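PDB 5NPY: flagellar basal body protein from Helicobacter pylori, which probably forms part of the flagellar hook, the flexible joint that couples the rotary motor to the filament. Local coordinates for residues 194-199 / 465-470. Sequence-based numbering, arbitrary orientation.
Sequences GISVNL and KLLEAS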
# COMPACT_ATOMS: atom_id res chain seq x y z
N GLY A 194 -0.62 0.71 -4.11
CA GLY A 194 -1.89 0.35 -3.47
C GLY A 194 -1.78 0.38 -1.95
O GLY A 194 -0.96 -0.34 -1.36
N ILE A 195 -2.56 1.22 -1.29
CA ILE A 195 -2.47 1.34 0.16
C ILE A 195 -3.73 0.77 0.80
O ILE A 195 -4.84 0.83 0.24
CB ILE A 195 -2.24 2.79 0.66
CG1 ILE A 195 -3.41 3.70 0.27
CG2 ILE A 195 -0.88 3.31 0.18
CD1 ILE A 195 -3.38 5.08 0.90
N SER A 196 -3.55 0.18 1.96
CA SER A 196 -4.64 -0.17 2.85
C SER A 196 -4.58 0.80 4.02
O SER A 196 -3.54 0.90 4.68
CB SER A 196 -4.56 -1.63 3.31
OG SER A 196 -3.23 -2.07 3.57
N VAL A 197 -5.66 1.54 4.23
CA VAL A 197 -5.79 2.54 5.28
C VAL A 197 -7.16 2.37 5.93
O VAL A 197 -8.16 2.10 5.26
CB VAL A 197 -5.62 3.98 4.73
CG1 VAL A 197 -6.64 4.29 3.61
CG2 VAL A 197 -5.74 4.98 5.81
N ASN A 198 -7.20 2.50 7.24
CA ASN A 198 -8.47 2.57 7.93
C ASN A 198 -8.73 4.04 8.22
O ASN A 198 -7.81 4.76 8.63
CB ASN A 198 -8.44 1.74 9.21
CG ASN A 198 -9.77 1.76 9.91
OD1 ASN A 198 -10.69 1.05 9.49
ND2 ASN A 198 -9.88 2.53 10.99
N LEU A 199 -9.96 4.48 7.99
CA LEU A 199 -10.32 5.88 8.21
C LEU A 199 -11.38 5.93 9.29
O LEU A 199 -12.52 5.51 9.08
CB LEU A 199 -10.82 6.53 6.92
CG LEU A 199 -9.85 6.64 5.71
CD1 LEU A 199 -10.57 7.20 4.50
CD2 LEU A 199 -8.64 7.49 5.99
N LYS A 465 -5.42 4.84 10.44
CA LYS A 465 -4.15 4.14 10.41
C LYS A 465 -3.83 3.71 8.99
O LYS A 465 -4.72 3.23 8.28
CB LYS A 465 -4.19 2.89 11.31
CG LYS A 465 -2.86 2.21 11.55
CD LYS A 465 -3.03 0.92 12.42
CE LYS A 465 -4.00 1.11 13.61
NZ LYS A 465 -3.40 1.86 14.78
N LEU A 466 -2.56 3.83 8.61
CA LEU A 466 -2.08 3.19 7.39
C LEU A 466 -1.65 1.76 7.68
O LEU A 466 -0.70 1.52 8.44
CB LEU A 466 -0.95 4.00 6.76
CG LEU A 466 -0.42 3.31 5.50
CD1 LEU A 466 -1.39 3.53 4.32
CD2 LEU A 466 0.94 3.89 5.16
N LEU A 467 -2.36 0.81 7.09
CA LEU A 467 -2.13 -0.61 7.31
C LEU A 467 -0.93 -1.13 6.52
O LEU A 467 -0.04 -1.78 7.09
CB LEU A 467 -3.37 -1.41 6.92
CG LEU A 467 -4.64 -0.80 7.48
CD1 LEU A 467 -5.78 -1.74 7.15
CD2 LEU A 467 -4.49 -0.67 9.03
N GLU A 468 -0.90 -0.88 5.21
CA GLU A 468 0.14 -1.41 4.35
C GLU A 468 0.23 -0.57 3.08
O GLU A 468 -0.80 -0.10 2.59
CB GLU A 468 -0.14 -2.87 3.98
CG GLU A 468 0.95 -3.57 3.19
CD GLU A 468 0.55 -4.98 2.80
OE1 GLU A 468 -0.61 -5.15 2.38
OE2 GLU A 468 1.38 -5.91 2.93
N ALA A 469 1.45 -0.37 2.58
CA ALA A 469 1.68 0.25 1.27
C ALA A 469 2.43 -0.74 0.39
O ALA A 469 3.56 -1.13 0.69
CB ALA A 469 2.47 1.56 1.39
N SER A 470 1.78 -1.16 -0.69
CA SER A 470 2.33 -2.06 -1.68
C SER A 470 2.68 -1.26 -2.94
O SER A 470 1.94 -0.35 -3.33
CB SER A 470 1.34 -3.18 -2.01
OG SER A 470 0.99 -3.95 -0.86
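With chi1 at 38°, Ser196 holds OG between its backbone N and carbonyl carbon, over the partner strand, where OG lies 3.2 Å from Glu468 CB and also approaches Leu467 CB. Chi1 of 178° sets Leu466 CG anti to the backbone N, and chi2 of 77° turns CD1 toward the other strand, where it packs against Ile195 CB at 3.8 Å and, more loosely, against Val197 CB. The two strands, inner 192-198 and outer 465-471 of a four-stranded mixed sheet, run antiparallel, and their backbones join in three groups of hydrogen bonds. Gly194 and Ser470 bond reciprocally, N to O, at one end; Asn198 and Lys465 do the same at the other. In the middle, Ser196 N donates to Glu468 O at 2.8 Å, while Ser196 O takes two donors, Leu467 N at 2.7 Å and Glu468 N at 3.2 Å. Two consecutive residues facing one define a classic beta bulge, whose first residue, Leu467, has the usual right-handed helical phi and psi. The bond from Glu468 N lies in the carbonyl plane on a lone pair; the shorter one from Leu467 N is more bent at hydrogen and its donor is tilted out of that plane. Past the bulge the pairing resumes one residue out of step, Val197 opposite Leu466, and Val197 CG2 rests 3.2 Å from Lys465 O. On the face of Val197 and Leu466, Ile195 CG2 meets Ala469 CB at 4.0 Å, and Thr359 (strand 346-364) and Tyr377 (strand 370-381) of another sheet pack on Ile195 and Val197. On the other face, Ser196 OG bonds to Ser451 OG, Asn198 OD1 accepts from Leu459 N, and Glu468 OE2 bonds to Asn453 ND2, all three partners in the loop before strand 465-471.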